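Local coordinates for DUF5625 domain-containing protein (Sulfurospirillum deleyianum, PDB 3NKG) that is of unknown function but belongs to the DUF5625 family of the galactose-binding-domain-like clan, so that binding of a carbohydrate or other ligand is conceivable, at residues 19-24 and 146-151; 101-106 and 116-121; 55-60 and 94-99; 38-43 and 129-134. All blocks are in the same frame, centred on the assembly; numbering follows the deposited sequence.

Overall arrangement
Contacts 1 and 2 lie in one four-stranded antiparallel sheet, strands 143-151 and 98-107 running side by side. Contact 1 is partly buried and contact 2 lies at the surface; in both, antiparallel pairing sets mainly polar side chains on one face and mainly apolar ones on the other, with a bulge in contact 2. Contacts 3 and 4, also partly buried, gather toward the other end of the molecule. There loops meet a helix end or a strand end, and single backbone bonds and aromatic faces replace the strand ladder, with a close pair of glycines in contact 3. Strand 98-107 serves contacts 2 and 3, while Arg133 of contact 4 reaches carbonyls of contact 3.

Contact 1: residues 19-24 and 146-151; sequences VVEKEV and IFRIEN
In Arg148, CG stands anti to the backbone N (chi1 179°), and across the strands CG1 of Val19 is likewise anti to its own N (chi1 174°). The arginine chain runs extended from CG to NE, and its guanidinium slides under the valine methyl: Val19 CG1 sits over the centre of the plane, 3.7 Å from Arg148 CZ. At the edge of the same group waits Glu21, its carboxylate turned 43° from the guanidinium, in a long salt bridge of 3.8 Å from Glu21 OE1 to Arg148 NH2. An alanine at Arg148 would probably leave the Glu21 carboxylate without its opposite charge and strip the flat cover from Val19 CG1.

Behind these side chains is a regular antiparallel ladder joining strand 18-26, at one edge of its sheet, to strand 143-151. Val20 and Ile149 exchange two backbone bonds, Ile149 N to Val20 O measuring 2.8 Å, and Lys22 and Phe147 exchange two more.

Alternation separates the faces. Beside the charged pair, Ile146 lays CG2 against Glu21 CG at 3.6 Å and CD1 against Glu23 CB at 3.7 Å, so the aliphatic parts of both glutamates pack on the isoleucine. On the other face Val24 CG2 comes obliquely to Phe147 CD1 at 3.5 Å. There the bulky apolar residues suit an interior: Phe147 and Ile149 touch Phe165 of the second sheet, and Val24 and Phe147 touch Ile167.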
loop_
_atom_site.group_PDB
_atom_site.type_symbol
_atom_site.label_atom_id
_atom_site.label_comp_id
_atom_site.label_asym_id
_atom_site.label_seq_id
_atom_site.Cartn_x
_atom_site.Cartn_y
_atom_site.Cartn_z
ATOM N N VAL A 19 -1.678 -12.895 7.587
ATOM C CA VAL A 19 -0.331 -13.015 7.017
ATOM C C VAL A 19 -0.372 -13.679 5.640
ATOM O O VAL A 19 -1.113 -14.641 5.447
ATOM C CB VAL A 19 0.582 -13.865 7.935
ATOM C CG1 VAL A 19 1.980 -14.131 7.272
ATOM C CG2 VAL A 19 0.736 -13.196 9.287
ATOM N N VAL A 20 0.409 -13.147 4.693
ATOM C CA VAL A 20 0.645 -13.801 3.422
ATOM C C VAL A 20 2.144 -13.851 3.139
ATOM O O VAL A 20 2.868 -12.900 3.407
ATOM C CB VAL A 20 -0.073 -13.075 2.271
ATOM C CG1 VAL A 20 0.234 -13.767 0.954
ATOM C CG2 VAL A 20 -1.555 -13.071 2.523
ATOM N N GLU A 21 2.613 -14.977 2.607
ATOM C CA GLU A 21 4.034 -15.163 2.347
ATOM C C GLU A 21 4.229 -15.629 0.901
ATOM O O GLU A 21 3.626 -16.613 0.485
ATOM C CB GLU A 21 4.580 -16.197 3.337
ATOM C CG GLU A 21 6.071 -16.274 3.465
ATOM C CD GLU A 21 6.497 -17.139 4.649
ATOM O OE1 GLU A 21 6.238 -16.738 5.807
ATOM O OE2 GLU A 21 7.100 -18.211 4.425
ATOM N N LYS A 22 5.027 -14.915 0.118
ATOM C CA LYS A 22 5.329 -15.395 -1.230
ATOM C C LYS A 22 6.791 -15.234 -1.634
ATOM O O LYS A 22 7.471 -14.303 -1.195
ATOM C CB LYS A 22 4.406 -14.756 -2.269
ATOM C CG LYS A 22 2.988 -15.296 -2.190
ATOM C CD LYS A 22 2.001 -14.461 -2.988
ATOM C CE LYS A 22 0.567 -14.841 -2.631
ATOM N NZ LYS A 22 -0.445 -14.080 -3.419
ATOM N N GLU A 23 7.273 -16.164 -2.452
ATOM C CA GLU A 23 8.597 -16.044 -3.022
ATOM C C GLU A 23 8.531 -15.040 -4.159
ATOM O O GLU A 23 7.581 -15.001 -4.929
ATOM C CB GLU A 23 9.122 -17.383 -3.530
ATOM C CG GLU A 23 10.497 -17.271 -4.162
ATOM C CD GLU A 23 11.068 -18.624 -4.575
ATOM O OE1 GLU A 23 10.751 -19.645 -3.912
ATOM O OE2 GLU A 23 11.833 -18.660 -5.567
ATOM N N VAL A 24 9.565 -14.230 -4.247
ATOM C CA VAL A 24 9.580 -13.125 -5.147
ATOM C C VAL A 24 10.926 -13.110 -5.844
ATOM O O VAL A 24 11.974 -13.144 -5.190
ATOM C CB VAL A 24 9.415 -11.806 -4.356
ATOM C CG1 VAL A 24 9.830 -10.623 -5.219
ATOM C CG2 VAL A 24 7.985 -11.685 -3.843
ATOM N N ILE A 146 11.955 -14.111 -0.020
ATOM C CA ILE A 146 10.661 -14.405 0.577
ATOM C C ILE A 146 10.111 -13.129 1.207
ATOM O O ILE A 146 10.724 -12.551 2.115
ATOM C CB ILE A 146 10.771 -15.486 1.651
ATOM C CG1 ILE A 146 11.391 -16.763 1.040
ATOM C CG2 ILE A 146 9.407 -15.752 2.303
ATOM C CD1 ILE A 146 10.722 -17.184 -0.218
ATOM N N PHE A 147 8.952 -12.690 0.721
ATOM C CA PHE A 147 8.257 -11.572 1.321
ATOM C C PHE A 147 7.143 -12.092 2.211
ATOM O O PHE A 147 6.312 -12.885 1.792
ATOM C CB PHE A 147 7.659 -10.695 0.234
ATOM C CG PHE A 147 8.620 -9.708 -0.366
ATOM C CD1 PHE A 147 9.687 -10.138 -1.150
ATOM C CD2 PHE A 147 8.444 -8.339 -0.158
ATOM C CE1 PHE A 147 10.579 -9.220 -1.714
ATOM C CE2 PHE A 147 9.313 -7.420 -0.712
ATOM C CZ PHE A 147 10.388 -7.857 -1.500
ATOM N N ARG A 148 7.123 -11.640 3.448
ATOM C CA ARG A 148 6.018 -11.952 4.332
ATOM C C ARG A 148 5.334 -10.630 4.666
ATOM O O ARG A 148 5.987 -9.672 5.075
ATOM C CB ARG A 148 6.541 -12.633 5.587
ATOM C CG ARG A 148 5.482 -12.991 6.588
ATOM C CD ARG A 148 6.137 -13.537 7.843
ATOM N NE ARG A 148 5.224 -13.475 8.971
ATOM C CZ ARG A 148 4.770 -14.533 9.631
ATOM N NH1 ARG A 148 3.942 -14.361 10.659
ATOM N NH2 ARG A 148 5.151 -15.758 9.271
ATOM N N ILE A 149 4.023 -10.578 4.462
ATOM C CA ILE A 149 3.266 -9.348 4.670
ATOM C C ILE A 149 2.147 -9.631 5.662
ATOM O O ILE A 149 1.333 -10.523 5.441
ATOM C CB ILE A 149 2.661 -8.779 3.365
ATOM C CG1 ILE A 149 3.747 -8.542 2.314
ATOM C CG2 ILE A 149 1.905 -7.437 3.672
ATOM C CD1 ILE A 149 3.945 -9.698 1.334
ATOM N N GLU A 150 2.142 -8.884 6.763
ATOM C CA GLU A 150 1.179 -9.071 7.824
ATOM C C GLU A 150 0.395 -7.780 8.030
ATOM O O GLU A 150 0.972 -6.700 8.199
ATOM C CB GLU A 150 1.879 -9.478 9.131
ATOM C CG GLU A 150 0.947 -9.447 10.362
ATOM C CD GLU A 150 1.541 -10.103 11.629
ATOM O OE1 GLU A 150 2.736 -10.470 11.632
ATOM O OE2 GLU A 150 0.794 -10.262 12.632
ATOM N N ASN A 151 -0.926 -7.903 7.973
ATOM C CA ASN A 151 -1.829 -6.815 8.317
ATOM C C ASN A 151 -2.061 -6.827 9.828
ATOM O O ASN A 151 -2.601 -7.793 10.384
ATOM C CB ASN A 151 -3.159 -6.954 7.561
ATOM C CG ASN A 151 -4.164 -5.908 7.967
ATOM O OD1 ASN A 151 -3.935 -4.701 7.791
ATOM N ND2 ASN A 151 -5.282 -6.355 8.539
#

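Contact 2: residues 101-106 and 116-121; sequences KITIHQ and IADNLY
Ile102 meets the ring of Tyr121 obliquely, its CD1 3.7 Å from Tyr121 CE1. A second flat group, the carboxylate of Asp118, is approached by Thr103 from above its plane: the hydroxyl OG1 donates to Asp118 OD1 over 2.9 Å from a position 55° out of that plane. Threonine suits the place because its OG1, anti to the carbonyl carbon (chi1 -53°), stands alongside the aspartate, and both side chains point the same way. A valine at Thr103 would probably leave Asp118 OD1 without this bond and its carboxylate freer to turn. Lys101 also leans on that oxygen, with CE 3.2 Å from Asp118 OD1; its NZ stays 4.2 Å from Asp118 OD1, too far for a salt bridge, though the opposite charges may still attract.

The backbones pair as an antiparallel hairpin, Ile102 exchanging two bonds with Asn119. Farther along, Ile116 and Ala117 both face Ile104 in a classic beta bulge. Ile104 O therefore accepts twice, from Ile116 N at 2.8 Å and from Ala117 N at 3.3 Å. The short side chain of Ala117 puts its CB 4.4 Å from Ile104 CB.

Strand 113-123 is an outermost strand of its sheet, and strand 98-107 lies between it and strand 143-151, where Ile104 packs on Tyr145 and Phe147. Ile104 and Tyr121 also reach strand 132-140 of the second sheet, touching Ile138 and Ile135 respectively.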
loop_
_atom_site.group_PDB
_atom_site.type_symbol
_atom_site.label_atom_id
_atom_site.label_comp_id
_atom_site.label_asym_id
_atom_site.label_seq_id
_atom_site.Cartn_x
_atom_site.Cartn_y
_atom_site.Cartn_z
ATOM N N LYS A 101 3.286 -4.952 8.523
ATOM C CA LYS A 101 4.621 -5.430 8.821
ATOM C C LYS A 101 5.151 -6.218 7.640
ATOM O O LYS A 101 4.546 -7.215 7.200
ATOM C CB LYS A 101 4.622 -6.280 10.093
ATOM C CG LYS A 101 6.002 -6.708 10.561
ATOM C CD LYS A 101 5.898 -7.422 11.908
ATOM C CE LYS A 101 6.945 -8.502 12.049
ATOM N NZ LYS A 101 6.868 -9.170 13.385
ATOM N N ILE A 102 6.285 -5.759 7.120
ATOM C CA ILE A 102 6.949 -6.449 6.023
ATOM C C ILE A 102 8.257 -7.080 6.466
ATOM O O ILE A 102 9.151 -6.402 6.981
ATOM C CB ILE A 102 7.232 -5.498 4.842
ATOM C CG1 ILE A 102 5.922 -4.926 4.309
ATOM C CG2 ILE A 102 7.974 -6.227 3.700
ATOM C CD1 ILE A 102 6.125 -3.802 3.330
ATOM N N THR A 103 8.357 -8.387 6.258
ATOM C CA THR A 103 9.578 -9.139 6.534
ATOM C C THR A 103 10.141 -9.704 5.239
ATOM O O THR A 103 9.414 -10.311 4.467
ATOM C CB THR A 103 9.295 -10.290 7.516
ATOM O OG1 THR A 103 8.641 -9.757 8.674
ATOM C CG2 THR A 103 10.583 -10.953 7.949
ATOM N N ILE A 104 11.431 -9.493 4.994
ATOM C CA ILE A 104 12.055 -9.992 3.775
ATOM C C ILE A 104 13.284 -10.857 4.066
ATOM O O ILE A 104 14.228 -10.402 4.720
ATOM C CB ILE A 104 12.490 -8.855 2.823
ATOM C CG1 ILE A 104 11.325 -7.911 2.530
ATOM C CG2 ILE A 104 13.020 -9.415 1.502
ATOM C CD1 ILE A 104 11.723 -6.740 1.652
ATOM N N HIS A 105 13.255 -12.095 3.563
ATOM C CA HIS A 105 14.434 -12.966 3.537
ATOM C C HIS A 105 14.996 -13.124 2.131
ATOM O O HIS A 105 14.251 -13.285 1.165
ATOM C CB HIS A 105 14.099 -14.351 4.055
ATOM C CG HIS A 105 13.859 -14.399 5.530
ATOM N ND1 HIS A 105 12.668 -13.999 6.097
ATOM C CD2 HIS A 105 14.650 -14.804 6.546
ATOM C CE1 HIS A 105 12.740 -14.158 7.407
ATOM N NE2 HIS A 105 13.934 -14.647 7.706
ATOM N N GLN A 106 16.321 -13.095 2.016
ATOM C CA GLN A 106 16.937 -13.428 0.734
ATOM C C GLN A 106 17.223 -14.919 0.755
ATOM O O GLN A 106 17.660 -15.453 1.769
ATOM C CB GLN A 106 18.213 -12.620 0.513
ATOM C CG GLN A 106 19.031 -13.015 -0.718
ATOM C CD GLN A 106 20.025 -11.923 -1.138
ATOM O OE1 GLN A 106 20.660 -11.277 -0.299
ATOM N NE2 GLN A 106 20.155 -11.720 -2.444
ATOM N N ILE A 116 16.840 -9.994 5.744
ATOM C CA ILE A 116 17.460 -8.707 5.462
ATOM C C ILE A 116 16.622 -7.476 5.859
ATOM O O ILE A 116 17.154 -6.370 5.919
ATOM C CB ILE A 116 17.877 -8.578 4.004
ATOM C CG1 ILE A 116 16.657 -8.666 3.122
ATOM C CG2 ILE A 116 18.924 -9.664 3.642
ATOM C CD1 ILE A 116 16.977 -8.414 1.642
ATOM N N ALA A 117 15.328 -7.658 6.105
ATOM C CA ALA A 117 14.500 -6.551 6.594
ATOM C C ALA A 117 13.321 -7.075 7.398
ATOM O O ALA A 117 12.728 -8.083 7.035
ATOM C CB ALA A 117 14.001 -5.666 5.433
ATOM N N ASP A 118 12.983 -6.378 8.483
ATOM C CA ASP A 118 11.766 -6.676 9.253
ATOM C C ASP A 118 11.251 -5.335 9.764
ATOM O O ASP A 118 11.809 -4.769 10.714
ATOM C CB ASP A 118 12.103 -7.613 10.415
ATOM C CG ASP A 118 10.868 -8.092 11.171
ATOM O OD1 ASP A 118 9.741 -7.959 10.639
ATOM O OD2 ASP A 118 11.032 -8.617 12.297
ATOM N N ASN A 119 10.243 -4.789 9.085
ATOM C CA ASN A 119 9.827 -3.401 9.312
ATOM C C ASN A 119 8.313 -3.254 9.494
ATOM O O ASN A 119 7.526 -3.829 8.741
ATOM C CB ASN A 119 10.280 -2.538 8.127
ATOM C CG ASN A 119 11.803 -2.372 8.074
ATOM O OD1 ASN A 119 12.386 -1.597 8.831
ATOM N ND2 ASN A 119 12.437 -3.097 7.183
ATOM N N LEU A 120 7.917 -2.466 10.482
ATOM C CA LEU A 120 6.518 -2.133 10.679
ATOM C C LEU A 120 6.314 -0.740 10.085
ATOM O O LEU A 120 6.970 0.205 10.520
ATOM C CB LEU A 120 6.189 -2.121 12.177
ATOM C CG LEU A 120 4.801 -1.571 12.549
ATOM C CD1 LEU A 120 3.708 -2.501 11.969
ATOM C CD2 LEU A 120 4.675 -1.439 14.065
ATOM N N TYR A 121 5.459 -0.630 9.059
ATOM C CA TYR A 121 5.137 0.656 8.453
ATOM C C TYR A 121 3.773 1.117 8.923
ATOM O O TYR A 121 2.794 0.396 8.766
ATOM C CB TYR A 121 5.115 0.569 6.925
ATOM C CG TYR A 121 6.449 0.169 6.352
ATOM C CD1 TYR A 121 6.761 -1.183 6.141
ATOM C CD2 TYR A 121 7.418 1.126 6.071
ATOM C CE1 TYR A 121 8.003 -1.565 5.644
ATOM C CE2 TYR A 121 8.679 0.747 5.566
ATOM C CZ TYR A 121 8.951 -0.594 5.349
ATOM O OH TYR A 121 10.178 -0.977 4.855
#

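Contact 3: residues 55-60 and 94-99; sequences WKFLGF and DGTVVP
Phe57 reaches from the end of its helix to Thr96 and Val98. At CB, chi1 of -174° sets CG anti to the backbone N, and beyond it the ring comes up to the facing loop. CD2 lies 3.8 Å from Thr96 OG1, and CE2 is 3.8 Å from Thr96 CG2. Over one face of the ring stands Thr96 CB, 4.0 Å from the ring centroid and 17° off the normal, a CH-pi contact. At the tip, CZ meets Val98 CG2 at 3.7 Å, the two side chains crossing at about a right angle.

Threonine suits its position doubly, offering carbon to the ring while OG1 binds a water that donates to Lys56 O. Its backbone N also donates to Phe57 O, a bond of 2.8 Å.

Glycines let the backbones come this near: Gly59 CA and Gly95 CA are 3.5 Å apart, and a CB on either would strike the facing backbone. Gly59, with phi of 98°, is also where the chain leaves the helix.

The contact thus ties the end of helix 49-58 to the loop leading into strand 98-107. Phe38 of strand 30-38 packs against Phe57 and Leu58, and Arg133 of strand 132-140 bonds to the carbonyl oxygens of Leu58 and Thr96.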
loop_
_atom_site.group_PDB
_atom_site.type_symbol
_atom_site.label_atom_id
_atom_site.label_comp_id
_atom_site.label_asym_id
_atom_site.label_seq_id
_atom_site.Cartn_x
_atom_site.Cartn_y
_atom_site.Cartn_z
ATOM N N TRP A 55 -11.368 6.718 -1.385
ATOM C CA TRP A 55 -10.640 7.960 -1.218
ATOM C C TRP A 55 -10.638 8.408 0.259
ATOM O O TRP A 55 -9.612 8.760 0.829
ATOM C CB TRP A 55 -11.297 9.040 -2.051
ATOM C CG TRP A 55 -10.384 10.126 -2.395
ATOM C CD1 TRP A 55 -9.154 10.377 -1.852
ATOM C CD2 TRP A 55 -10.606 11.132 -3.387
ATOM N NE1 TRP A 55 -8.594 11.488 -2.455
ATOM C CE2 TRP A 55 -9.469 11.969 -3.393
ATOM C CE3 TRP A 55 -11.671 11.419 -4.253
ATOM C CZ2 TRP A 55 -9.361 13.064 -4.246
ATOM C CZ3 TRP A 55 -11.557 12.499 -5.099
ATOM C CH2 TRP A 55 -10.414 13.315 -5.085
ATOM N N LYS A 56 -11.800 8.384 0.881
ATOM C CA LYS A 56 -11.900 8.788 2.280
ATOM C C LYS A 56 -10.925 7.993 3.171
ATOM O O LYS A 56 -10.187 8.564 3.996
ATOM C CB LYS A 56 -13.339 8.615 2.774
ATOM C CG LYS A 56 -13.481 8.799 4.292
ATOM C CD LYS A 56 -14.960 8.676 4.698
ATOM C CE LYS A 56 -15.130 8.182 6.128
ATOM N NZ LYS A 56 -16.589 7.979 6.414
ATOM N N PHE A 57 -10.928 6.671 2.987
ATOM C CA PHE A 57 -10.047 5.750 3.734
ATOM C C PHE A 57 -8.549 6.053 3.476
ATOM O O PHE A 57 -7.740 6.070 4.402
ATOM C CB PHE A 57 -10.370 4.294 3.317
ATOM C CG PHE A 57 -9.634 3.250 4.109
ATOM C CD1 PHE A 57 -8.405 2.769 3.687
ATOM C CD2 PHE A 57 -10.173 2.754 5.297
ATOM C CE1 PHE A 57 -7.711 1.791 4.433
ATOM C CE2 PHE A 57 -9.497 1.787 6.051
ATOM C CZ PHE A 57 -8.257 1.299 5.616
ATOM N N LEU A 58 -8.176 6.223 2.206
ATOM C CA LEU A 58 -6.777 6.518 1.838
ATOM C C LEU A 58 -6.263 7.866 2.371
ATOM O O LEU A 58 -5.100 7.978 2.778
ATOM C CB LEU A 58 -6.607 6.488 0.306
ATOM C CG LEU A 58 -6.710 5.101 -0.352
ATOM C CD1 LEU A 58 -6.632 5.168 -1.885
ATOM C CD2 LEU A 58 -5.618 4.202 0.220
ATOM N N GLY A 59 -7.112 8.890 2.344
ATOM C CA GLY A 59 -6.679 10.238 2.675
ATOM C C GLY A 59 -6.364 11.060 1.428
ATOM O O GLY A 59 -6.473 10.556 0.311
ATOM N N PHE A 60 -5.949 12.312 1.629
ATOM C CA PHE A 60 -5.649 13.250 0.545
ATOM C C PHE A 60 -4.185 13.705 0.478
ATOM O O PHE A 60 -3.718 14.129 -0.566
ATOM C CB PHE A 60 -6.558 14.481 0.700
ATOM C CG PHE A 60 -7.988 14.202 0.364
ATOM C CD1 PHE A 60 -8.788 13.462 1.231
ATOM C CD2 PHE A 60 -8.536 14.662 -0.816
ATOM C CE1 PHE A 60 -10.107 13.189 0.923
ATOM C CE2 PHE A 60 -9.875 14.397 -1.135
ATOM C CZ PHE A 60 -10.655 13.655 -0.271
ATOM N N ASP A 94 -4.504 12.746 6.310
ATOM C CA ASP A 94 -3.590 11.626 6.193
ATOM C C ASP A 94 -4.317 10.297 5.921
ATOM O O ASP A 94 -3.682 9.331 5.580
ATOM C CB ASP A 94 -2.695 11.504 7.434
ATOM C CG ASP A 94 -1.450 12.400 7.351
ATOM O OD1 ASP A 94 -1.189 12.994 6.272
ATOM O OD2 ASP A 94 -0.728 12.498 8.364
ATOM N N GLY A 95 -5.640 10.259 6.077
ATOM C CA GLY A 95 -6.382 9.029 5.902
ATOM C C GLY A 95 -6.294 8.075 7.087
ATOM O O GLY A 95 -5.783 8.420 8.152
ATOM N N THR A 96 -6.801 6.861 6.905
ATOM C CA THR A 96 -6.750 5.862 7.956
ATOM C C THR A 96 -5.380 5.214 7.979
ATOM O O THR A 96 -4.899 4.719 6.963
ATOM C CB THR A 96 -7.815 4.792 7.748
ATOM O OG1 THR A 96 -9.096 5.398 7.871
ATOM C CG2 THR A 96 -7.687 3.675 8.799
ATOM N N VAL A 97 -4.729 5.249 9.137
ATOM C CA VAL A 97 -3.386 4.688 9.218
ATOM C C VAL A 97 -3.533 3.187 9.203
ATOM O O VAL A 97 -4.326 2.649 9.951
ATOM C CB VAL A 97 -2.642 5.114 10.494
ATOM C CG1 VAL A 97 -1.381 4.264 10.668
ATOM C CG2 VAL A 97 -2.295 6.614 10.443
ATOM N N VAL A 98 -2.778 2.514 8.340
ATOM C CA VAL A 98 -2.822 1.047 8.266
ATOM C C VAL A 98 -1.425 0.447 8.535
ATOM O O VAL A 98 -0.530 0.547 7.698
ATOM C CB VAL A 98 -3.345 0.571 6.895
ATOM C CG1 VAL A 98 -3.327 -0.978 6.799
ATOM C CG2 VAL A 98 -4.761 1.118 6.650
ATOM N N PRO A 99 -1.247 -0.154 9.719
ATOM C CA PRO A 99 0.038 -0.758 10.099
ATOM C C PRO A 99 0.226 -2.036 9.332
ATOM O O PRO A 99 -0.642 -2.902 9.383
ATOM C CB PRO A 99 -0.140 -1.102 11.585
ATOM C CG PRO A 99 -1.402 -0.375 12.031
ATOM C CD PRO A 99 -2.252 -0.222 10.804
HETATM O O HOH W 1 -9.903 7.836 6.840
#

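Contact 4: residues 38-43 and 129-134; sequences FAVHDR and GAYTRD. With ACY (acetic acid), chain C.
Tyr131, Phe38 and Val40 bury the most surface here. The tyrosine ring is covered on one face by Val40, whose CG2 makes a CH-pi contact 3.6 Å from the ring centroid and 15° off the normal. That methyl sits nearer the rim than the middle, 3.5 Å from Tyr131 CG. A branched valine suits the place, since a branch methyl can point its hydrogens at the ring face while the two side chains cross at about a right angle. Over the opposite face is an acetic acid molecule, probably from the crystallisation liquor, whose OXT accepts from Tyr131 N at 3.1 Å; Asn126 holds it as well.

Strands 30-38 and 132-140 are antiparallel neighbours in one sheet of the fold, and here their pairing runs out. Phe38 N donates to Tyr131 O over 3.0 Å in a nearly linear bond. Tyr131 has left-handed backbone angles (phi 48°), and strand 132-140 begins at the next residue.

Phe38 CG lies anti to the carbonyl carbon (chi1 -65°), and the ring turns an edge to Tyr131 O, 3.5 Å from Phe38 CD1. The ring also comes obliquely to Arg133 CB, 4.3 Å from Phe38 CE1. Helix 49-58 lies alongside, with Leu58 against Phe38 and Val54 against both Val40 and Tyr131.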
loop_
_atom_site.group_PDB
_atom_site.type_symbol
_atom_site.label_atom_id
_atom_site.label_comp_id
_atom_site.label_asym_id
_atom_site.label_seq_id
_atom_site.Cartn_x
_atom_site.Cartn_y
_atom_site.Cartn_z
ATOM N N PHE A 38 -6.037 -0.762 -4.056
ATOM C CA PHE A 38 -7.416 -1.046 -3.643
ATOM C C PHE A 38 -8.353 -1.153 -4.842
ATOM O O PHE A 38 -8.395 -0.254 -5.683
ATOM C CB PHE A 38 -7.919 0.086 -2.746
ATOM C CG PHE A 38 -7.180 0.195 -1.460
ATOM C CD1 PHE A 38 -5.840 0.605 -1.447
ATOM C CD2 PHE A 38 -7.788 -0.186 -0.269
ATOM C CE1 PHE A 38 -5.160 0.683 -0.263
ATOM C CE2 PHE A 38 -7.123 -0.110 0.910
ATOM C CZ PHE A 38 -5.810 0.322 0.936
ATOM N N ALA A 39 -9.106 -2.245 -4.919
ATOM C CA ALA A 39 -10.179 -2.355 -5.923
ATOM C C ALA A 39 -11.368 -1.465 -5.580
ATOM O O ALA A 39 -11.671 -1.230 -4.409
ATOM C CB ALA A 39 -10.629 -3.781 -6.078
ATOM N N VAL A 40 -12.038 -0.970 -6.615
ATOM C CA VAL A 40 -13.129 -0.016 -6.455
ATOM C C VAL A 40 -14.198 -0.361 -7.489
ATOM O O VAL A 40 -13.869 -0.839 -8.577
ATOM C CB VAL A 40 -12.617 1.425 -6.670
ATOM C CG1 VAL A 40 -13.745 2.412 -6.592
ATOM C CG2 VAL A 40 -11.541 1.779 -5.621
ATOM N N HIS A 41 -15.470 -0.157 -7.153
ATOM C CA HIS A 41 -16.539 -0.382 -8.128
ATOM C C HIS A 41 -16.464 0.634 -9.272
ATOM O O HIS A 41 -16.209 1.815 -9.055
ATOM C CB HIS A 41 -17.915 -0.325 -7.464
ATOM C CG HIS A 41 -18.171 -1.448 -6.507
ATOM N ND1 HIS A 41 -17.887 -2.763 -6.809
ATOM C CD2 HIS A 41 -18.699 -1.453 -5.261
ATOM C CE1 HIS A 41 -18.219 -3.529 -5.784
ATOM N NE2 HIS A 41 -18.717 -2.761 -4.833
ATOM N N ASP A 42 -16.679 0.196 -10.502
ATOM C CA ASP A 42 -16.586 1.161 -11.587
ATOM C C ASP A 42 -17.573 2.315 -11.376
ATOM O O ASP A 42 -18.689 2.109 -10.890
ATOM C CB ASP A 42 -16.718 0.488 -12.956
ATOM C CG ASP A 42 -15.419 -0.186 -13.391
ATOM O OD1 ASP A 42 -14.352 0.174 -12.840
ATOM O OD2 ASP A 42 -15.455 -1.070 -14.277
ATOM N N ARG A 43 -17.123 3.530 -11.688
ATOM C CA ARG A 43 -17.917 4.737 -11.495
ATOM C C ARG A 43 -19.258 4.606 -12.199
ATOM O O ARG A 43 -20.281 5.064 -11.697
ATOM C CB ARG A 43 -17.165 5.962 -12.023
ATOM C CG ARG A 43 -17.891 7.280 -11.799
ATOM C CD ARG A 43 -17.088 8.475 -12.312
ATOM N NE ARG A 43 -15.906 8.745 -11.489
ATOM C CZ ARG A 43 -14.673 8.349 -11.791
ATOM N NH1 ARG A 43 -14.445 7.660 -12.903
ATOM N NH2 ARG A 43 -13.666 8.644 -10.981
ATOM N N GLY A 129 -0.450 6.168 -7.962
ATOM C CA GLY A 129 -1.412 5.608 -8.907
ATOM C C GLY A 129 -2.882 5.754 -8.513
ATOM O O GLY A 129 -3.236 6.530 -7.616
ATOM N N ALA A 130 -3.748 5.018 -9.203
ATOM C CA ALA A 130 -5.174 5.028 -8.903
ATOM C C ALA A 130 -5.492 4.205 -7.667
ATOM O O ALA A 130 -5.165 3.029 -7.592
ATOM C CB ALA A 130 -5.978 4.507 -10.098
ATOM N N TYR A 131 -6.141 4.831 -6.702
ATOM C CA TYR A 131 -6.564 4.143 -5.480
ATOM C C TYR A 131 -5.439 3.328 -4.877
ATOM O O TYR A 131 -5.582 2.128 -4.634
ATOM C CB TYR A 131 -7.799 3.270 -5.754
ATOM C CG TYR A 131 -8.967 4.101 -6.239
ATOM C CD1 TYR A 131 -9.671 4.927 -5.352
ATOM C CD2 TYR A 131 -9.367 4.076 -7.574
ATOM C CE1 TYR A 131 -10.743 5.691 -5.767
ATOM C CE2 TYR A 131 -10.449 4.857 -8.010
ATOM C CZ TYR A 131 -11.125 5.661 -7.103
ATOM O OH TYR A 131 -12.186 6.431 -7.509
ATOM N N THR A 132 -4.309 3.984 -4.652
ATOM C CA THR A 132 -3.152 3.295 -4.089
ATOM C C THR A 132 -2.691 3.963 -2.804
ATOM O O THR A 132 -2.937 5.154 -2.547
ATOM C CB THR A 132 -1.923 3.283 -5.065
ATOM O OG1 THR A 132 -1.459 4.620 -5.249
ATOM C CG2 THR A 132 -2.280 2.686 -6.411
ATOM N N ARG A 133 -2.007 3.190 -1.989
ATOM C CA ARG A 133 -1.270 3.785 -0.897
ATOM C C ARG A 133 0.189 3.327 -1.013
ATOM O O ARG A 133 0.462 2.126 -1.134
ATOM C CB ARG A 133 -1.850 3.397 0.447
ATOM C CG ARG A 133 -0.909 3.853 1.543
ATOM C CD ARG A 133 -1.523 3.844 2.845
ATOM N NE ARG A 133 -2.568 4.857 3.034
ATOM C CZ ARG A 133 -3.395 4.806 4.069
ATOM N NH1 ARG A 133 -3.273 3.786 4.932
ATOM N NH2 ARG A 133 -4.340 5.730 4.241
ATOM N N ASP A 134 1.101 4.295 -1.042
ATOM C CA ASP A 134 2.529 4.047 -1.186
ATOM C C ASP A 134 3.102 3.699 0.194
ATOM O O ASP A 134 2.894 4.439 1.157
ATOM C CB ASP A 134 3.212 5.284 -1.779
ATOM C CG ASP A 134 2.944 5.448 -3.299
ATOM O OD1 ASP A 134 2.408 4.499 -3.911
ATOM O OD2 ASP A 134 3.265 6.516 -3.885
HETATM C C ACY C . -7.598 8.287 -5.986
HETATM O O ACY C . -6.936 8.919 -5.116
HETATM O OXT ACY C . -7.158 7.707 -7.027
HETATM C CH3 ACY C . -9.063 8.219 -5.751
#